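Local coordinates for protein aminotransferase (Neisseria meningitidis Z2491, PDB 3JTX) that probably catalyses the pyridoxal-phosphate-dependent transfer of an amino group between an amino acid and a keto acid, as a class I/II aminotransferase, at residues K265-L268 against L269-Y273; I280-Q283 against R284-A288. All coordinates share one frame; numbering follows the deposited sequence.

Interaction 1: K265-L268 against L269-Y273; sequences KNFL and LYRTY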
ATOM      1  N   LYS A 265      11.207  -3.661 -13.354  1.00 16.77           N
ATOM      2  CA  LYS A 265      10.194  -4.012 -14.350  1.00 17.59           C
ATOM      3  C   LYS A 265       9.221  -5.030 -13.765  1.00 17.51           C
ATOM      4  O   LYS A 265       7.983  -4.877 -13.864  1.00 16.55           O
ATOM      5  CB  LYS A 265      10.858  -4.566 -15.620  1.00 18.61           C
ATOM      6  CG  LYS A 265       9.904  -4.882 -16.751  1.00 22.50           C
ATOM      7  CD  LYS A 265      10.697  -5.393 -17.966  1.00 26.53           C
ATOM      8  CE  LYS A 265       9.785  -5.641 -19.159  1.00 30.72           C
ATOM      9  NZ  LYS A 265       8.824  -6.763 -18.907  1.00 33.63           N
ATOM     10  N   ASN A 266       9.775  -6.069 -13.142  1.00 17.10           N
ATOM     11  CA  ASN A 266       8.955  -7.121 -12.548  1.00 17.34           C
ATOM     12  C   ASN A 266       8.240  -6.626 -11.305  1.00 16.61           C
ATOM     13  O   ASN A 266       7.063  -6.938 -11.108  1.00 15.76           O
ATOM     14  CB  ASN A 266       9.781  -8.373 -12.254  1.00 18.52           C
ATOM     15  CG  ASN A 266      10.287  -9.023 -13.520  1.00 20.77           C
ATOM     16  OD1 ASN A 266       9.616  -8.985 -14.556  1.00 26.18           O
ATOM     17  ND2 ASN A 266      11.475  -9.603 -13.462  1.00 24.00           N
ATOM     18  N   PHE A 267       8.912  -5.796 -10.512  1.00 15.75           N
ATOM     19  CA  PHE A 267       8.291  -5.225  -9.331  1.00 15.64           C
ATOM     20  C   PHE A 267       7.080  -4.350  -9.707  1.00 15.42           C
ATOM     21  O   PHE A 267       6.021  -4.406  -9.052  1.00 16.19           O
ATOM     22  CB  PHE A 267       9.322  -4.418  -8.539  1.00 16.09           C
ATOM     23  CG  PHE A 267       8.919  -4.083  -7.112  1.00 15.52           C
ATOM     24  CD1 PHE A 267       8.037  -4.873  -6.380  1.00 16.86           C
ATOM     25  CD2 PHE A 267       9.489  -2.993  -6.481  1.00 16.41           C
ATOM     26  CE1 PHE A 267       7.711  -4.547  -5.070  1.00 15.55           C
ATOM     27  CE2 PHE A 267       9.166  -2.677  -5.167  1.00 16.19           C
ATOM     28  CZ  PHE A 267       8.282  -3.460  -4.467  1.00 16.72           C
ATOM     29  N   LEU A 268       7.229  -3.547 -10.757  1.00 14.98           N
ATOM     30  CA  LEU A 268       6.136  -2.692 -11.219  1.00 15.41           C
ATOM     31  C   LEU A 268       4.883  -3.510 -11.584  1.00 15.33           C
ATOM     32  O   LEU A 268       3.760  -3.122 -11.247  1.00 15.98           O
ATOM     33  CB  LEU A 268       6.582  -1.832 -12.411  1.00 15.26           C
ATOM     34  CG  LEU A 268       5.474  -1.010 -13.079  1.00 15.83           C
ATOM     35  CD1 LEU A 268       4.890  -0.015 -12.074  1.00 13.57           C
ATOM     36  CD2 LEU A 268       6.026  -0.291 -14.357  1.00 14.94           C
ATOM     37  N   LEU A 269       5.067  -4.634 -12.273  1.00 15.65           N
ATOM     38  CA  LEU A 269       3.939  -5.475 -12.677  1.00 16.32           C
ATOM     39  C   LEU A 269       3.172  -5.959 -11.440  1.00 16.02           C
ATOM     40  O   LEU A 269       1.950  -5.887 -11.377  1.00 15.31           O
ATOM     41  CB  LEU A 269       4.417  -6.675 -13.507  1.00 16.66           C
ATOM     42  CG  LEU A 269       3.332  -7.640 -14.015  1.00 18.90           C
ATOM     43  CD1 LEU A 269       2.228  -6.905 -14.832  1.00 19.04           C
ATOM     44  CD2 LEU A 269       3.991  -8.764 -14.853  1.00 21.05           C
ATOM     45  N   TYR A 270       3.912  -6.457 -10.462  1.00 15.87           N
ATOM     46  CA  TYR A 270       3.330  -6.894  -9.203  1.00 15.77           C
ATOM     47  C   TYR A 270       2.586  -5.753  -8.506  1.00 15.79           C
ATOM     48  O   TYR A 270       1.494  -5.972  -7.972  1.00 15.77           O
ATOM     49  CB  TYR A 270       4.439  -7.418  -8.284  1.00 16.21           C
ATOM     50  CG  TYR A 270       3.981  -7.879  -6.923  1.00 16.06           C
ATOM     51  CD1 TYR A 270       3.653  -9.205  -6.696  1.00 18.16           C
ATOM     52  CD2 TYR A 270       3.943  -7.011  -5.856  1.00 17.98           C
ATOM     53  CE1 TYR A 270       3.249  -9.650  -5.428  1.00 19.53           C
ATOM     54  CE2 TYR A 270       3.524  -7.440  -4.600  1.00 19.29           C
ATOM     55  CZ  TYR A 270       3.190  -8.769  -4.397  1.00 19.59           C
ATOM     56  OH  TYR A 270       2.780  -9.193  -3.130  1.00 24.58           O
ATOM     57  N   ARG A 271       3.172  -4.550  -8.527  1.00 15.09           N
ATOM     58  CA  ARG A 271       2.627  -3.402  -7.823  1.00 15.12           C
ATOM     59  C   ARG A 271       1.344  -2.886  -8.469  1.00 14.71           C
ATOM     60  O   ARG A 271       0.527  -2.260  -7.793  1.00 15.55           O
ATOM     61  CB  ARG A 271       3.662  -2.279  -7.688  1.00 14.85           C
ATOM     62  CG  ARG A 271       4.805  -2.634  -6.744  1.00 17.07           C
ATOM     63  CD  ARG A 271       5.939  -1.629  -6.801  1.00 17.11           C
ATOM     64  NE  ARG A 271       5.514  -0.366  -6.226  1.00 15.27           N
ATOM     65  CZ  ARG A 271       5.359  -0.131  -4.934  1.00 14.53           C
ATOM     66  NH1 ARG A 271       5.620  -1.067  -4.032  1.00 16.61           N
ATOM     67  NH2 ARG A 271       4.954   1.057  -4.544  1.00 15.56           N
ATOM     68  N   THR A 272       1.139  -3.167  -9.752  1.00 14.51           N
ATOM     69  CA  THR A 272      -0.123  -2.789 -10.398  1.00 14.28           C
ATOM     70  C   THR A 272      -1.283  -3.552  -9.779  1.00 14.06           C
ATOM     71  O   THR A 272      -2.378  -3.005  -9.647  1.00 14.00           O
ATOM     72  CB  THR A 272      -0.118  -2.923 -11.948  1.00 14.33           C
ATOM     73  OG1 THR A 272      -0.144  -4.302 -12.336  1.00 18.11           O
ATOM     74  CG2 THR A 272       1.096  -2.217 -12.527  1.00 12.25           C
ATOM     75  N   TYR A 273      -1.035  -4.786  -9.334  1.00 12.70           N
ATOM     76  CA  TYR A 273      -2.063  -5.563  -8.641  1.00 12.44           C
ATOM     77  C   TYR A 273      -2.106  -5.260  -7.145  1.00 13.24           C
ATOM     78  O   TYR A 273      -3.194  -5.196  -6.552  1.00 13.92           O
ATOM     79  CB  TYR A 273      -1.850  -7.061  -8.884  1.00 12.90           C
ATOM     80  CG  TYR A 273      -2.168  -7.474 -10.303  1.00 12.98           C
ATOM     81  CD1 TYR A 273      -3.461  -7.795 -10.667  1.00 14.26           C
ATOM     82  CD2 TYR A 273      -1.181  -7.512 -11.280  1.00 14.57           C
ATOM     83  CE1 TYR A 273      -3.788  -8.161 -11.970  1.00 15.06           C
ATOM     84  CE2 TYR A 273      -1.493  -7.875 -12.599  1.00 14.28           C
ATOM     85  CZ  TYR A 273      -2.794  -8.197 -12.933  1.00 14.50           C
ATOM     86  OH  TYR A 273      -3.103  -8.567 -14.221  1.00 17.82           O
TER
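Phe267 and Arg271 meet side chain to side chain across one turn of helix 261-274, an i to i+4 pair in the helix that follows the last strand in sequence, 255-259, of the seven-stranded aminotransferase sheet. The aliphatic part of the arginine makes a CH-pi contact: CD of Arg271 lies 3.6 Å from the centroid of the Phe267 ring, only 3° off the ring normal. The ring reaches this place because CG of Phe267 stands anti to the backbone N (chi1 -164°). A bend about the CG-CD bond of Arg271 turns NE and the guanidinium aside from the ring. The guanidinium is inclined 56° to the ring, and NH1 of Arg271 passes 3.6 Å from CZ of Phe267. While the ring face packs on CD, NH2 of Arg271 forms a salt bridge with Glu102 of helix 100-111.

The backbone carries ordinary alpha-helical bonds, of which Arg271 N to Phe267 O is 2.9 Å and Thr272 N to Leu268 O is 3.0 Å; the one from Leu269 N to Lys265 O is weak. Two tyrosines face the second subunit: Tyr270 meets Phe105 of that subunit edge-to-face, and Tyr273 stacks with its Tyr12.

Thr272 adds a side-chain bond to the helix: its OG1 donates to Leu269 O at 2.8 Å, while its CG2 sits 3.1 Å from Leu268 O.

Interaction 2: I280-Q283 against R284-A288; sequences IPVQ and RASIA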
ATOM      1  N   ILE A 280      -1.781  11.707  -7.071  1.00 12.94           N
ATOM      2  CA  ILE A 280      -1.046  12.720  -7.824  1.00 13.03           C
ATOM      3  C   ILE A 280      -0.660  13.933  -6.939  1.00 13.38           C
ATOM      4  O   ILE A 280       0.498  14.373  -6.981  1.00 14.11           O
ATOM      5  CB  ILE A 280      -1.752  13.120  -9.139  1.00 13.33           C
ATOM      6  CG1 ILE A 280      -1.740  11.906 -10.094  1.00 14.20           C
ATOM      7  CG2 ILE A 280      -0.998  14.269  -9.804  1.00 12.26           C
ATOM      8  CD1 ILE A 280      -2.615  12.028 -11.324  1.00 14.87           C
ATOM      9  N   PRO A 281      -1.596  14.459  -6.129  1.00 13.27           N
ATOM     10  CA  PRO A 281      -1.163  15.532  -5.207  1.00 13.95           C
ATOM     11  C   PRO A 281      -0.010  15.154  -4.274  1.00 14.24           C
ATOM     12  O   PRO A 281       0.829  16.009  -3.964  1.00 14.15           O
ATOM     13  CB  PRO A 281      -2.434  15.853  -4.423  1.00 14.42           C
ATOM     14  CG  PRO A 281      -3.543  15.541  -5.401  1.00 13.57           C
ATOM     15  CD  PRO A 281      -3.058  14.290  -6.114  1.00 13.79           C
ATOM     16  N   VAL A 282       0.063  13.893  -3.843  1.00 14.27           N
ATOM     17  CA  VAL A 282       1.221  13.433  -3.068  1.00 14.12           C
ATOM     18  C   VAL A 282       2.495  13.390  -3.926  1.00 14.25           C
ATOM     19  O   VAL A 282       3.589  13.744  -3.447  1.00 14.70           O
ATOM     20  CB  VAL A 282       0.947  12.076  -2.415  1.00 13.93           C
ATOM     21  CG1 VAL A 282       2.191  11.549  -1.715  1.00 13.44           C
ATOM     22  CG2 VAL A 282      -0.225  12.216  -1.412  1.00 15.03           C
ATOM     23  N   GLN A 283       2.357  13.000  -5.194  1.00 13.39           N
ATOM     24  CA  GLN A 283       3.465  13.084  -6.132  1.00 13.74           C
ATOM     25  C   GLN A 283       3.973  14.526  -6.308  1.00 13.87           C
ATOM     26  O   GLN A 283       5.181  14.768  -6.337  1.00 12.46           O
ATOM     27  CB  GLN A 283       3.093  12.517  -7.499  1.00 13.77           C
ATOM     28  CG  GLN A 283       2.785  11.010  -7.510  1.00 13.79           C
ATOM     29  CD  GLN A 283       2.737  10.472  -8.933  1.00 14.40           C
ATOM     30  OE1 GLN A 283       3.673  10.684  -9.714  1.00 14.03           O
ATOM     31  NE2 GLN A 283       1.653   9.760  -9.272  1.00 13.43           N
ATOM     32  N   ARG A 284       3.045  15.474  -6.404  1.00 13.70           N
ATOM     33  CA  ARG A 284       3.411  16.883  -6.551  1.00 14.02           C
ATOM     34  C   ARG A 284       4.158  17.412  -5.308  1.00 14.21           C
ATOM     35  O   ARG A 284       5.164  18.118  -5.425  1.00 13.70           O
ATOM     36  CB  ARG A 284       2.177  17.741  -6.823  1.00 14.36           C
ATOM     37  CG  ARG A 284       1.387  17.339  -8.065  1.00 15.70           C
ATOM     38  CD  ARG A 284       1.952  17.898  -9.333  1.00 17.08           C
ATOM     39  NE  ARG A 284       1.152  17.469 -10.474  1.00 15.23           N
ATOM     40  CZ  ARG A 284       1.626  17.242 -11.692  1.00 15.41           C
ATOM     41  NH1 ARG A 284       2.919  17.413 -11.969  1.00 16.39           N
ATOM     42  NH2 ARG A 284       0.803  16.826 -12.642  1.00 14.44           N
ATOM     43  N   ALA A 285       3.626  17.096  -4.134  1.00 14.32           N
ATOM     44  CA  ALA A 285       4.247  17.468  -2.867  1.00 14.73           C
ATOM     45  C   ALA A 285       5.641  16.849  -2.770  1.00 14.70           C
ATOM     46  O   ALA A 285       6.576  17.474  -2.259  1.00 15.95           O
ATOM     47  CB  ALA A 285       3.358  17.006  -1.705  1.00 14.08           C
ATOM     48  N   SER A 286       5.787  15.633  -3.296  1.00 14.66           N
ATOM     49  CA  SER A 286       7.053  14.907  -3.251  1.00 14.94           C
ATOM     50  C   SER A 286       8.097  15.505  -4.189  1.00 15.10           C
ATOM     51  O   SER A 286       9.262  15.627  -3.814  1.00 15.24           O
ATOM     52  CB  SER A 286       6.835  13.418  -3.569  1.00 14.54           C
ATOM     53  OG  SER A 286       5.894  12.850  -2.653  1.00 15.65           O
ATOM     54  N   ILE A 287       7.681  15.891  -5.392  1.00 14.99           N
ATOM     55  CA  ILE A 287       8.559  16.632  -6.310  1.00 15.24           C
ATOM     56  C   ILE A 287       9.100  17.889  -5.616  1.00 15.62           C
ATOM     57  O   ILE A 287      10.320  18.139  -5.603  1.00 15.69           O
ATOM     58  CB  ILE A 287       7.822  17.022  -7.613  1.00 15.33           C
ATOM     59  CG1 ILE A 287       7.556  15.786  -8.475  1.00 16.07           C
ATOM     60  CG2 ILE A 287       8.658  18.025  -8.436  1.00 15.01           C
ATOM     61  CD1 ILE A 287       6.489  15.996  -9.572  1.00 15.83           C
ATOM     62  N   ALA A 288       8.199  18.653  -5.000  1.00 15.27           N
ATOM     63  CA  ALA A 288       8.587  19.847  -4.242  1.00 15.42           C
ATOM     64  C   ALA A 288       9.605  19.518  -3.150  1.00 15.33           C
ATOM     65  O   ALA A 288      10.561  20.275  -2.945  1.00 15.36           O
ATOM     66  CB  ALA A 288       7.354  20.527  -3.628  1.00 14.41           C
TER
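Ser286 and Val282 form the tightest part of this contact, on the first turns of helix 280-291. The carbonyl oxygen of Val282 accepts two bonds from the same serine: OG of Ser286 donates to it at 2.6 Å, and N of Ser286 at 2.9 Å. The two donors come from opposite faces of the carbonyl plane, the hydroxyl 35° out of it and the amide 28°. Placing OG beside its own backbone N, with chi1 at -57°, turns the hydroxyl back toward the preceding turn. The same OG is also hydrogen-bonded to Ser254 OG, which ties this buried serine to the chain just before strand 255-259.

Regular helical bonds run alongside. N of Arg284 donates to Ile280 O at 2.8 Å, and Pro281 O and Gln283 O are taken by the amides of Ala285 and Ile287. Beside the last of these bonds, CG1 of Ile287 packs 3.4 Å from Gln283 O.

Side-chain contact along the Arg284 flank is looser. Ile280 and Arg284 run side by side and point the same way, yet CG2 of Ile280 comes no nearer than 3.9 Å to NE of Arg284. A bend at chi2 carries the partly exposed arginine along the isoleucine, and its charged end is held by salt bridges to Glu58 and Glu70. Gln283, by contrast, is buried, its amide spanning Leu68 N and Met278 O.

A serine hydroxyl returning to the carbonyl four residues earlier, beside the regular amide bond, is a familiar way for a serine within an alpha-helix to satisfy its hydroxyl, here in a helix packed against helices 46-54 and 69-82.

Interactions 1 and 2 lie in series on consecutive helices: 265-273 on helix 261-274, then 280-288 on helix 280-291, with a short connection between them. Their centres are 21 Å apart and their nearest atoms about 10 Å apart, so the two do not touch. Both helices follow strand 255-259 in the class I/II aminotransferase fold. Their surroundings differ. Interaction 1 lies at the dimer interface, between helix 100-111 of its own chain and residues of the second subunit, whereas interaction 2 packs against helices 46-54 and 69-82. The first helix thus serves both the subunit interface and the subunit's own packing, while residues 280-288 touch only their own chain.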